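Local coordinates for protein export chaperone SatS (Mycobacterium tuberculosis H37Rv, PDB 6DNM) that serves as a chaperone for the SecA2 protein export pathway, probably by assisting proteins on their way out of the mycobacterial cytoplasm, at residues 14-19 and 78-83; 99-104 and 178-183; 115-120 and 157-162; 146-151 and 169-174. All coordinates share one frame; numbering follows the deposited sequence.

Contact 1: residues 14-19 and 78-83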
loop_
_atom_site.group_PDB
_atom_site.type_symbol
_atom_site.label_atom_id
_atom_site.label_comp_id
_atom_site.label_asym_id
_atom_site.label_seq_id
_atom_site.Cartn_x
_atom_site.Cartn_y
_atom_site.Cartn_z
ATOM N N LEU A 14 16.759 2.333 -5.039
ATOM C CA LEU A 14 17.335 2.886 -3.817
ATOM C C LEU A 14 17.885 4.289 -4.051
ATOM O O LEU A 14 17.639 5.204 -3.258
ATOM C CB LEU A 14 18.427 1.951 -3.296
ATOM C CG LEU A 14 19.008 2.249 -1.920
ATOM C CD1 LEU A 14 17.932 2.237 -0.854
ATOM C CD2 LEU A 14 20.078 1.233 -1.602
ATOM N N GLN A 15 18.598 4.487 -5.159
ATOM C CA GLN A 15 19.195 5.793 -5.423
ATOM C C GLN A 15 18.136 6.856 -5.690
ATOM O O GLN A 15 18.314 8.020 -5.319
ATOM C CB GLN A 15 20.149 5.688 -6.607
ATOM C CG GLN A 15 21.426 4.931 -6.305
ATOM C CD GLN A 15 22.469 5.132 -7.385
ATOM O OE1 GLN A 15 22.748 4.225 -8.165
ATOM N NE2 GLN A 15 23.037 6.329 -7.444
ATOM N N VAL A 16 17.038 6.494 -6.361
ATOM C CA VAL A 16 15.990 7.485 -6.603
ATOM C C VAL A 16 15.111 7.731 -5.383
ATOM O O VAL A 16 14.344 8.703 -5.369
ATOM C CB VAL A 16 15.212 7.211 -7.904
ATOM C CG1 VAL A 16 16.161 7.179 -9.090
ATOM C CG2 VAL A 16 14.427 5.927 -7.812
ATOM N N GLY A 17 15.196 6.884 -4.360
ATOM C CA GLY A 17 14.466 7.106 -3.125
ATOM C C GLY A 17 12.979 6.870 -3.222
ATOM O O GLY A 17 12.227 7.346 -2.372
ATOM N N ILE A 18 12.533 6.145 -4.242
ATOM C CA ILE A 18 11.122 5.883 -4.484
ATOM C C ILE A 18 10.991 4.383 -4.712
ATOM O O ILE A 18 11.805 3.794 -5.430
ATOM C CB ILE A 18 10.625 6.690 -5.705
ATOM C CG1 ILE A 18 10.724 8.200 -5.422
ATOM C CG2 ILE A 18 9.210 6.296 -6.096
ATOM C CD1 ILE A 18 10.614 9.104 -6.652
ATOM N N ASP A 19 9.986 3.759 -4.079
ATOM C CA ASP A 19 9.831 2.312 -4.127
ATOM C C ASP A 19 8.674 1.925 -5.030
ATOM O O ASP A 19 7.541 2.374 -4.802
ATOM C CB ASP A 19 9.520 1.747 -2.730
ATOM C CG ASP A 19 10.693 1.793 -1.781
ATOM O OD1 ASP A 19 11.857 1.754 -2.225
ATOM O OD2 ASP A 19 10.423 1.850 -0.565
ATOM N N ASP A 78 12.855 12.898 -12.386
ATOM C CA ASP A 78 13.357 12.958 -13.756
ATOM C C ASP A 78 14.209 11.751 -14.107
ATOM O O ASP A 78 14.210 11.344 -15.237
ATOM C CB ASP A 78 14.103 14.256 -14.044
ATOM C CG ASP A 78 14.172 14.574 -15.545
ATOM O OD1 ASP A 78 13.125 14.931 -16.130
ATOM O OD2 ASP A 78 15.257 14.477 -16.127
ATOM N N ASP A 79 14.912 11.186 -13.132
ATOM C CA ASP A 79 15.673 9.961 -13.374
ATOM C C ASP A 79 14.751 8.808 -13.753
ATOM O O ASP A 79 15.091 7.985 -14.610
ATOM C CB ASP A 79 16.490 9.591 -12.133
ATOM C CG ASP A 79 17.765 10.406 -11.998
ATOM O OD1 ASP A 79 18.090 11.196 -12.911
ATOM O OD2 ASP A 79 18.454 10.247 -10.970
ATOM N N ILE A 80 13.585 8.724 -13.110
ATOM C CA ILE A 80 12.622 7.679 -13.449
ATOM C C ILE A 80 12.082 7.885 -14.856
ATOM O O ILE A 80 12.049 6.951 -15.667
ATOM C CB ILE A 80 11.492 7.624 -12.408
ATOM C CG1 ILE A 80 12.061 7.270 -11.028
ATOM C CG2 ILE A 80 10.409 6.637 -12.860
ATOM C CD1 ILE A 80 11.105 7.514 -9.883
ATOM N N ARG A 81 11.644 9.109 -15.161
ATOM C CA ARG A 81 11.067 9.387 -16.471
ATOM C C ARG A 81 12.084 9.153 -17.577
ATOM O O ARG A 81 11.759 8.560 -18.614
ATOM C CB ARG A 81 10.536 10.823 -16.507
ATOM C CG ARG A 81 9.943 11.223 -17.851
ATOM C CD ARG A 81 9.220 12.556 -17.769
ATOM N NE ARG A 81 10.124 13.645 -17.414
ATOM C CZ ARG A 81 10.701 14.452 -18.298
ATOM N NH1 ARG A 81 10.476 14.287 -19.596
ATOM N NH2 ARG A 81 11.508 15.419 -17.886
ATOM N N THR A 82 13.328 9.597 -17.364
ATOM C CA THR A 82 14.384 9.406 -18.356
ATOM C C THR A 82 14.717 7.929 -18.539
ATOM O O THR A 82 14.984 7.481 -19.658
ATOM C CB THR A 82 15.635 10.192 -17.941
ATOM O OG1 THR A 82 15.305 11.579 -17.791
ATOM C CG2 THR A 82 16.714 10.062 -18.989
ATOM N N ALA A 83 14.708 7.152 -17.456
ATOM C CA ALA A 83 14.906 5.714 -17.605
ATOM C C ALA A 83 13.774 5.090 -18.410
ATOM O O ALA A 83 14.008 4.208 -19.246
ATOM C CB ALA A 83 15.034 5.049 -16.233
#
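Ile80 sets its CG1 branch anti to its own carbonyl carbon (chi1 -62°) and with chi2 at 166° extends to CD1, so that this methyl reaches from helix 77-86 to the residue after the turn that ends helix 12-16. Ile18 has almost the same pair of torsions, and the CD1 methyls of Ile18 and Ile80 meet at 3.6 Å, the two side chains inclined to each other. Val16 splits its two methyls between neighbouring residues of the facing helix: CG1 rests 3.9 Å from CB of Asp79, and CG2 lies 4.2 Å from CG1 of Ile80. Between Val16 and Ile18 the chain leaves helix 12-16 through a Schellman motif, with Gly17 at positive phi (73°), and then enters strand 19-24. This turn lets residues two apart, one in the helix and one beyond it, face the same partner helix. Phe12 and Trp13 also touch Ile80, while Leu33 and Cys35 of strand 29-37 pack on Ile18, so the isoleucine pair bridges helix and sheet. Asp79 offers Val16 its CB; its carboxylate atom OD2 accepts from the backbone N of Val5. The backbone O of Val16 is hydrogen-bonded to OG1 of Thr76, just ahead of helix 77-86.

Contact 2: residues 99-104 and 178-183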
loop_
_atom_site.group_PDB
_atom_site.type_symbol
_atom_site.label_atom_id
_atom_site.label_comp_id
_atom_site.label_asym_id
_atom_site.label_seq_id
_atom_site.Cartn_x
_atom_site.Cartn_y
_atom_site.Cartn_z
ATOM N N TYR A 99 2.256 -6.091 -0.530
ATOM C CA TYR A 99 1.158 -5.869 0.398
ATOM C C TYR A 99 -0.057 -6.658 -0.060
ATOM O O TYR A 99 -0.517 -6.488 -1.188
ATOM C CB TYR A 99 0.815 -4.385 0.427
ATOM C CG TYR A 99 1.937 -3.514 0.924
ATOM C CD1 TYR A 99 2.274 -3.488 2.269
ATOM C CD2 TYR A 99 2.678 -2.725 0.047
ATOM C CE1 TYR A 99 3.302 -2.684 2.740
ATOM C CE2 TYR A 99 3.710 -1.913 0.510
ATOM C CZ TYR A 99 4.013 -1.900 1.862
ATOM O OH TYR A 99 5.033 -1.099 2.334
ATOM N N VAL A 100 -0.591 -7.506 0.809
ATOM C CA VAL A 100 -1.646 -8.443 0.427
ATOM C C VAL A 100 -2.855 -8.191 1.314
ATOM O O VAL A 100 -2.818 -8.468 2.521
ATOM C CB VAL A 100 -1.184 -9.907 0.535
ATOM C CG1 VAL A 100 -2.290 -10.862 0.081
ATOM C CG2 VAL A 100 0.075 -10.120 -0.277
ATOM N N LEU A 101 -3.937 -7.693 0.716
ATOM C CA LEU A 101 -5.219 -7.600 1.407
ATOM C C LEU A 101 -6.071 -8.851 1.233
ATOM O O LEU A 101 -6.985 -9.078 2.041
ATOM C CB LEU A 101 -6.003 -6.375 0.919
ATOM C CG LEU A 101 -5.285 -5.036 1.058
ATOM C CD1 LEU A 101 -6.213 -3.889 0.680
ATOM C CD2 LEU A 101 -4.709 -4.831 2.458
ATOM N N SER A 102 -5.766 -9.661 0.218
ATOM C CA SER A 102 -6.534 -10.856 -0.131
ATOM C C SER A 102 -6.736 -11.783 1.060
ATOM O O SER A 102 -5.787 -12.131 1.762
ATOM C CB SER A 102 -5.763 -11.619 -1.204
ATOM O OG SER A 102 -5.270 -10.727 -2.175
ATOM N N GLY A 103 -7.983 -12.219 1.246
ATOM C CA GLY A 103 -8.325 -13.192 2.250
ATOM C C GLY A 103 -8.537 -12.662 3.653
ATOM O O GLY A 103 -9.115 -13.376 4.480
ATOM N N LEU A 104 -8.086 -11.441 3.964
ATOM C CA LEU A 104 -8.196 -10.968 5.341
ATOM C C LEU A 104 -9.649 -10.911 5.793
ATOM O O LEU A 104 -9.959 -11.240 6.944
ATOM C CB LEU A 104 -7.533 -9.600 5.494
ATOM C CG LEU A 104 -6.002 -9.587 5.431
ATOM C CD1 LEU A 104 -5.488 -8.162 5.448
ATOM C CD2 LEU A 104 -5.394 -10.397 6.570
ATOM N N LYS A 178 -15.774 -2.230 5.586
ATOM C CA LYS A 178 -15.877 -0.791 5.366
ATOM C C LYS A 178 -14.507 -0.196 5.077
ATOM O O LYS A 178 -14.359 0.658 4.195
ATOM C CB LYS A 178 -16.505 -0.137 6.600
ATOM C CG LYS A 178 -16.999 1.273 6.390
ATOM C CD LYS A 178 -18.217 1.535 7.268
ATOM C CE LYS A 178 -18.723 2.968 7.141
ATOM N NZ LYS A 178 -19.109 3.340 5.748
ATOM N N LEU A 179 -13.487 -0.661 5.794
ATOM C CA LEU A 179 -12.139 -0.160 5.576
ATOM C C LEU A 179 -11.614 -0.555 4.200
ATOM O O LEU A 179 -10.983 0.259 3.514
ATOM C CB LEU A 179 -11.234 -0.655 6.702
ATOM C CG LEU A 179 -9.816 -0.098 6.767
ATOM C CD1 LEU A 179 -9.828 1.429 6.839
ATOM C CD2 LEU A 179 -9.086 -0.693 7.948
ATOM N N GLU A 180 -11.881 -1.794 3.764
ATOM C CA GLU A 180 -11.432 -2.204 2.438
ATOM C C GLU A 180 -12.147 -1.420 1.341
ATOM O O GLU A 180 -11.531 -1.105 0.315
ATOM C CB GLU A 180 -11.556 -3.724 2.249
ATOM C CG GLU A 180 -10.841 -4.206 0.981
ATOM C CD GLU A 180 -10.552 -5.708 0.932
ATOM O OE1 GLU A 180 -11.013 -6.474 1.811
ATOM O OE2 GLU A 180 -9.848 -6.116 -0.018
ATOM N N ARG A 181 -13.424 -1.066 1.550
ATOM C CA ARG A 181 -14.112 -0.194 0.599
ATOM C C ARG A 181 -13.455 1.177 0.539
ATOM O O ARG A 181 -13.310 1.758 -0.544
ATOM C CB ARG A 181 -15.591 -0.058 0.970
ATOM C CG ARG A 181 -16.445 -1.272 0.631
ATOM C CD ARG A 181 -17.935 -0.942 0.732
ATOM N NE ARG A 181 -18.360 -0.631 2.099
ATOM C CZ ARG A 181 -18.743 -1.533 2.999
ATOM N NH1 ARG A 181 -18.755 -2.825 2.695
ATOM N NH2 ARG A 181 -19.122 -1.142 4.210
ATOM N N PHE A 182 -13.037 1.707 1.693
ATOM C CA PHE A 182 -12.305 2.972 1.694
ATOM C C PHE A 182 -11.020 2.859 0.882
ATOM O O PHE A 182 -10.717 3.719 0.047
ATOM C CB PHE A 182 -11.991 3.420 3.122
ATOM C CG PHE A 182 -11.016 4.558 3.179
ATOM C CD1 PHE A 182 -11.426 5.846 2.875
ATOM C CD2 PHE A 182 -9.677 4.332 3.470
ATOM C CE1 PHE A 182 -10.525 6.897 2.891
ATOM C CE2 PHE A 182 -8.772 5.376 3.497
ATOM C CZ PHE A 182 -9.198 6.663 3.200
ATOM N N VAL A 183 -10.242 1.803 1.120
ATOM C CA VAL A 183 -9.005 1.611 0.371
ATOM C C VAL A 183 -9.284 1.585 -1.123
ATOM O O VAL A 183 -8.616 2.271 -1.911
ATOM C CB VAL A 183 -8.292 0.333 0.836
ATOM C CG1 VAL A 183 -7.128 0.042 -0.067
ATOM C CG2 VAL A 183 -7.845 0.489 2.265
HETATM O O HOH W 1 -9.758 -8.993 2.436
#
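A single water joins Leu101 and Glu180, donating to the backbone O of Leu101 at 2.8 Å and to OE1 of Glu180 at 2.9 Å. With both its hydrogens spent in this way, the water links the chain just beyond strand 98-100 to helix 170-185. Leu101 O is also the acceptor of the turn bond from Leu104 N, at 3.2 Å, and so holds two partners. Glu180 reaches the water with CG anti to its backbone N (chi1 -169°) and an extended chain beyond; its OE1 has a second, weak hydrogen bond from NE1 of Trp176, one helical turn earlier. The other carboxylate oxygen, OE2, stands over the root of the leucine, 4.0 Å from CB of Leu101, a van der Waals approach. Residues 101-104 form a type II beta turn in which Gly103, at positive phi, is also the N-cap of helix 104-110; the turn thus leads directly into a helix from strand 98-100, an outermost strand of the four-stranded mixed sheet. Farther along its side chain, Leu101 turns apolar surface to helix 170-185: CD1 lies 4.1 Å from CG1 of Val183, nearly one turn after Glu180, the two side chains meeting at a slant. Val183 also packs on Leu127 of helix 117-134. Backbone hydrogen bonding between Leu101 and Met24 ties the start of the turn to strand 19-24.

Contact 3: residues 115-120 and 157-162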
loop_
_atom_site.group_PDB
_atom_site.type_symbol
_atom_site.label_atom_id
_atom_site.label_comp_id
_atom_site.label_asym_id
_atom_site.label_seq_id
_atom_site.Cartn_x
_atom_site.Cartn_y
_atom_site.Cartn_z
ATOM N N VAL A 115 -5.786 -15.429 11.143
ATOM C CA VAL A 115 -5.135 -14.300 10.485
ATOM C C VAL A 115 -3.627 -14.489 10.542
ATOM O O VAL A 115 -3.057 -14.714 11.618
ATOM C CB VAL A 115 -5.532 -12.972 11.147
ATOM C CG1 VAL A 115 -4.837 -11.826 10.429
ATOM C CG2 VAL A 115 -7.041 -12.800 11.138
ATOM N N ASP A 116 -2.970 -14.385 9.392
ATOM C CA ASP A 116 -1.520 -14.491 9.369
ATOM C C ASP A 116 -0.909 -13.185 9.859
ATOM O O ASP A 116 -1.172 -12.117 9.293
ATOM C CB ASP A 116 -1.015 -14.803 7.965
ATOM C CG ASP A 116 0.484 -14.991 7.936
ATOM O OD1 ASP A 116 0.941 -16.064 8.367
ATOM O OD2 ASP A 116 1.212 -14.069 7.513
ATOM N N ARG A 117 -0.071 -13.277 10.889
ATOM C CA ARG A 117 0.463 -12.077 11.523
ATOM C C ARG A 117 1.299 -11.256 10.548
ATOM O O ARG A 117 1.118 -10.039 10.432
ATOM C CB ARG A 117 1.281 -12.469 12.749
ATOM C CG ARG A 117 1.824 -11.280 13.519
ATOM C CD ARG A 117 3.168 -11.624 14.166
ATOM N NE ARG A 117 4.151 -11.976 13.148
ATOM C CZ ARG A 117 4.758 -11.094 12.360
ATOM N NH1 ARG A 117 4.485 -9.802 12.473
ATOM N NH2 ARG A 117 5.624 -11.507 11.451
ATOM N N GLU A 118 2.210 -11.906 9.824
ATOM C CA GLU A 118 3.070 -11.169 8.902
ATOM C C GLU A 118 2.255 -10.477 7.813
ATOM O O GLU A 118 2.487 -9.300 7.506
ATOM C CB GLU A 118 4.119 -12.106 8.305
ATOM C CG GLU A 118 5.208 -11.385 7.545
ATOM C CD GLU A 118 5.943 -12.302 6.588
ATOM O OE1 GLU A 118 6.652 -11.787 5.695
ATOM O OE2 GLU A 118 5.810 -13.542 6.729
ATOM N N GLN A 119 1.288 -11.183 7.228
ATOM C CA GLN A 119 0.419 -10.560 6.235
ATOM C C GLN A 119 -0.260 -9.322 6.805
ATOM O O GLN A 119 -0.288 -8.259 6.170
ATOM C CB GLN A 119 -0.638 -11.551 5.760
ATOM C CG GLN A 119 -1.552 -10.918 4.722
ATOM C CD GLN A 119 -2.689 -11.798 4.298
ATOM O OE1 GLN A 119 -2.782 -12.954 4.713
ATOM N NE2 GLN A 119 -3.561 -11.263 3.449
ATOM N N LEU A 120 -0.830 -9.446 7.994
ATOM C CA LEU A 120 -1.516 -8.323 8.600
ATOM C C LEU A 120 -0.584 -7.164 8.912
ATOM O O LEU A 120 -0.936 -6.040 8.732
ATOM C CB LEU A 120 -2.285 -8.768 9.841
ATOM C CG LEU A 120 -3.122 -7.682 10.507
ATOM C CD1 LEU A 120 -4.201 -7.168 9.577
ATOM C CD2 LEU A 120 -3.720 -8.131 11.829
ATOM N N LEU A 157 -1.220 -8.660 16.057
ATOM C CA LEU A 157 0.116 -8.117 15.846
ATOM C C LEU A 157 0.998 -8.181 17.085
ATOM O O LEU A 157 2.191 -7.875 16.982
ATOM C CB LEU A 157 0.024 -6.676 15.340
ATOM C CG LEU A 157 -0.629 -6.525 13.970
ATOM C CD1 LEU A 157 -0.656 -5.060 13.560
ATOM C CD2 LEU A 157 0.147 -7.348 12.952
ATOM N N ASP A 158 0.455 -8.565 18.244
ATOM C CA ASP A 158 1.236 -8.638 19.479
ATOM C C ASP A 158 1.248 -10.066 20.005
ATOM O O ASP A 158 0.313 -10.477 20.715
ATOM C CB ASP A 158 0.658 -7.690 20.530
ATOM C CG ASP A 158 1.472 -7.655 21.811
ATOM O OD1 ASP A 158 2.499 -8.361 21.917
ATOM O OD2 ASP A 158 1.066 -6.916 22.735
ATOM N N PRO A 159 2.296 -10.843 19.713
ATOM C CA PRO A 159 2.362 -12.220 20.227
ATOM C C PRO A 159 2.467 -12.329 21.745
ATOM O O PRO A 159 2.368 -13.448 22.280
ATOM C CB PRO A 159 3.601 -12.796 19.529
ATOM C CG PRO A 159 3.682 -12.015 18.256
ATOM C CD PRO A 159 3.282 -10.614 18.640
ATOM N N HIS A 160 2.662 -11.225 22.457
ATOM C CA HIS A 160 2.709 -11.240 23.914
ATOM C C HIS A 160 1.395 -10.809 24.549
ATOM O O HIS A 160 1.336 -10.644 25.773
ATOM C CB HIS A 160 3.854 -10.361 24.414
ATOM C CG HIS A 160 5.207 -10.918 24.116
ATOM N ND1 HIS A 160 5.864 -11.781 24.970
ATOM C CD2 HIS A 160 6.021 -10.757 23.045
ATOM C CE1 HIS A 160 7.026 -12.120 24.440
ATOM N NE2 HIS A 160 7.147 -11.509 23.273
ATOM N N SER A 161 0.342 -10.615 23.755
ATOM C CA SER A 161 -0.946 -10.224 24.300
ATOM C C SER A 161 -1.779 -11.457 24.613
ATOM O O SER A 161 -1.840 -12.401 23.820
ATOM C CB SER A 161 -1.708 -9.344 23.308
ATOM O OG SER A 161 -3.047 -9.161 23.747
ATOM N N VAL A 162 -2.430 -11.433 25.773
ATOM C CA VAL A 162 -3.356 -12.481 26.183
ATOM C C VAL A 162 -4.804 -12.007 26.163
ATOM O O VAL A 162 -5.691 -12.721 26.635
ATOM C CB VAL A 162 -2.976 -13.091 27.544
ATOM C CG1 VAL A 162 -1.743 -13.958 27.400
ATOM C CG2 VAL A 162 -2.749 -11.996 28.581
HETATM O O HOH W 2 3.809 -8.307 14.813
#
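Leu157 reaches helix 117-134 with CG anti to its own carbonyl carbon (chi1 -64°), bringing CD2 up to the first turn of that helix. There CD2 lies 3.8 Å from the backbone O of Arg117 and 4.1 Å from CG of Leu120, and CG of Leu157 is likewise 4.1 Å from CD2 of Leu120. The two leucines cross at about a right angle. The backbone O of Leu157 takes a hydrogen bond from a water at 2.7 Å, and that water accepts from NH1 of Arg117 at 2.9 Å. The contact thus sets the start of the connection between helices 148-157 and 170-185 against the first turn of helix 117-134. Asp158, next along, turns its carboxylate forward along the chain, OD1 accepting from His160 N from above the carboxylate plane, an Asx turn; a type I beta turn spans residues 158-161. Pro159 returns to the contact at the more exposed margin, its CG 4.1 Å from CD of Arg117, whose chain bends at chi2 and chi3 and passes the ring at about a right angle. Across from these residues, Asp116 is the N-cap of helix 117-134, its OD2 accepting from Gln119 N on the anti side. Val153 and Val156 of helix 148-157 also pack against Leu120.

Contact 4: residues 146-151 and 169-174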
loop_
_atom_site.group_PDB
_atom_site.type_symbol
_atom_site.label_atom_id
_atom_site.label_comp_id
_atom_site.label_asym_id
_atom_site.label_seq_id
_atom_site.Cartn_x
_atom_site.Cartn_y
_atom_site.Cartn_z
ATOM N N THR A 146 -10.179 0.617 20.821
ATOM C CA THR A 146 -11.489 0.490 21.451
ATOM C C THR A 146 -12.447 -0.302 20.576
ATOM O O THR A 146 -13.381 -0.920 21.090
ATOM C CB THR A 146 -12.074 1.883 21.690
ATOM O OG1 THR A 146 -11.912 2.667 20.504
ATOM C CG2 THR A 146 -11.392 2.574 22.869
ATOM N N ARG A 147 -12.243 -0.290 19.255
ATOM C CA ARG A 147 -13.224 -0.839 18.333
ATOM C C ARG A 147 -12.931 -2.301 18.038
ATOM O O ARG A 147 -11.781 -2.745 18.126
ATOM C CB ARG A 147 -13.193 -0.053 17.030
ATOM C CG ARG A 147 -13.531 1.403 17.197
ATOM C CD ARG A 147 -13.473 2.117 15.874
ATOM N NE ARG A 147 -13.476 3.561 16.074
ATOM C CZ ARG A 147 -14.555 4.330 15.968
ATOM N NH1 ARG A 147 -14.457 5.639 16.181
ATOM N NH2 ARG A 147 -15.726 3.796 15.656
ATOM N N PRO A 148 -13.959 -3.072 17.649
ATOM C CA PRO A 148 -13.741 -4.507 17.375
ATOM C C PRO A 148 -12.574 -4.799 16.440
ATOM O O PRO A 148 -11.717 -5.636 16.755
ATOM C CB PRO A 148 -15.094 -4.952 16.800
ATOM C CG PRO A 148 -16.087 -4.056 17.489
ATOM C CD PRO A 148 -15.393 -2.715 17.647
ATOM N N LEU A 149 -12.499 -4.115 15.297
ATOM C CA LEU A 149 -11.409 -4.377 14.362
ATOM C C LEU A 149 -10.063 -3.960 14.950
ATOM O O LEU A 149 -9.087 -4.710 14.870
ATOM C CB LEU A 149 -11.661 -3.667 13.036
ATOM C CG LEU A 149 -10.551 -3.845 12.003
ATOM C CD1 LEU A 149 -10.392 -5.304 11.605
ATOM C CD2 LEU A 149 -10.824 -2.984 10.785
ATOM N N GLY A 150 -9.985 -2.752 15.520
ATOM C CA GLY A 150 -8.722 -2.293 16.079
ATOM C C GLY A 150 -8.226 -3.188 17.196
ATOM O O GLY A 150 -7.028 -3.461 17.301
ATOM N N GLN A 151 -9.147 -3.676 18.028
ATOM C CA GLN A 151 -8.793 -4.616 19.089
ATOM C C GLN A 151 -8.267 -5.931 18.509
ATOM O O GLN A 151 -7.261 -6.480 18.980
ATOM C CB GLN A 151 -10.037 -4.843 19.947
ATOM C CG GLN A 151 -9.957 -5.913 20.989
ATOM C CD GLN A 151 -11.329 -6.196 21.578
ATOM O OE1 GLN A 151 -11.979 -7.179 21.214
ATOM N NE2 GLN A 151 -11.785 -5.328 22.485
ATOM N N TYR A 169 -16.958 -12.874 15.443
ATOM C CA TYR A 169 -16.120 -11.781 14.966
ATOM C C TYR A 169 -16.841 -10.921 13.938
ATOM O O TYR A 169 -16.197 -10.195 13.170
ATOM C CB TYR A 169 -14.802 -12.342 14.433
ATOM C CG TYR A 169 -14.141 -13.232 15.465
ATOM C CD1 TYR A 169 -13.454 -12.680 16.538
ATOM C CD2 TYR A 169 -14.236 -14.618 15.393
ATOM C CE1 TYR A 169 -12.861 -13.476 17.501
ATOM C CE2 TYR A 169 -13.642 -15.427 16.360
ATOM C CZ TYR A 169 -12.951 -14.847 17.407
ATOM O OH TYR A 169 -12.351 -15.627 18.373
ATOM N N ALA A 170 -18.175 -10.973 13.943
ATOM C CA ALA A 170 -18.971 -10.294 12.923
ATOM C C ALA A 170 -18.723 -8.792 12.911
ATOM O O ALA A 170 -18.696 -8.174 11.843
ATOM C CB ALA A 170 -20.458 -10.575 13.136
ATOM N N ALA A 171 -18.558 -8.182 14.086
ATOM C CA ALA A 171 -18.348 -6.738 14.132
ATOM C C ALA A 171 -17.023 -6.361 13.478
ATOM O O ALA A 171 -16.963 -5.437 12.653
ATOM C CB ALA A 171 -18.414 -6.246 15.572
ATOM N N ALA A 172 -15.951 -7.091 13.808
ATOM C CA ALA A 172 -14.655 -6.812 13.197
ATOM C C ALA A 172 -14.712 -6.985 11.683
ATOM O O ALA A 172 -14.122 -6.193 10.941
ATOM C CB ALA A 172 -13.588 -7.717 13.808
ATOM N N VAL A 173 -15.437 -8.006 11.209
ATOM C CA VAL A 173 -15.588 -8.232 9.770
ATOM C C VAL A 173 -16.269 -7.045 9.101
ATOM O O VAL A 173 -15.818 -6.557 8.055
ATOM C CB VAL A 173 -16.359 -9.538 9.521
ATOM C CG1 VAL A 173 -16.787 -9.644 8.050
ATOM C CG2 VAL A 173 -15.511 -10.705 9.938
ATOM N N ARG A 174 -17.388 -6.592 9.674
ATOM C CA ARG A 174 -18.100 -5.440 9.130
ATOM C C ARG A 174 -17.188 -4.225 9.052
ATOM O O ARG A 174 -17.175 -3.509 8.042
ATOM C CB ARG A 174 -19.302 -5.138 10.024
ATOM C CG ARG A 174 -20.450 -4.414 9.354
ATOM C CD ARG A 174 -20.259 -2.900 9.339
ATOM N NE ARG A 174 -20.239 -2.287 10.666
ATOM C CZ ARG A 174 -19.444 -1.273 10.998
ATOM N NH1 ARG A 174 -19.481 -0.766 12.223
ATOM N NH2 ARG A 174 -18.611 -0.764 10.096
#
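Ala172 and Pro148 have the most surface buried here, and Leu149 comes next; together they bring the first turns of helices 148-157 and 170-185 into close contact. The small alanine lets the backbones approach until CA of Leu149 and CA of Ala172 are 4.2 Å apart. CB of Ala172 presses on the main chain of the other helix, 4.0 Å from both N and CA of Leu149. In the opposite sense, CB of Pro148 sits 3.8 Å from the backbone N of Ala172, while CG of Pro148 touches CB of Ala171 at 3.7 Å. CG and CB of the ring both touch the Ala171 methyl, so the proline lies against two successive alanines. Leu149 places CG anti to its backbone N (chi1 178°), and its CD1 methyl comes 3.9 Å from the backbone O of Ala172. The same side chain also touches Trp176 and Leu179 farther down helix 170-185, and Phe108 of helix 104-110.

Each helix starts within the contact, at the N-cap positions Arg147 and Tyr169. Glu175, one turn after Ala171, accepts a hydrogen bond from Leu149 N through OE1, so helix 170-185 satisfies an amide in the first turn of its neighbour. Between the two segments themselves the attraction is van der Waals contact of methyl and ring carbons with each other and with main chain, which implies that here the association rests on shape fit, which the small alanines allow, while a directional bond between the two helices comes from Glu175.

Contact 1 stands apart from the rest: its centre is about 28 Å from that of contact 2 and about 40 Å from that of contact 4, on the other side of the chain's centre. It joins the end of helix 12-16 and the turn after it to helix 77-86, beside the four-stranded sheet. The remaining three gather in the helical region, about 14 to 17 Å apart between centres. Contacts 2 and 4 share helix 170-185 and meet through Leu179 and Leu149; contacts 2 and 3 meet where Gln119 NE2 is hydrogen-bonded to the backbone O of Val100 and of Ser102. Along the chain contact 1 closes first, contact 2 spans contacts 3 and 4, and these two interleave, consistent with the helices after strand 98-100 packing as one unit.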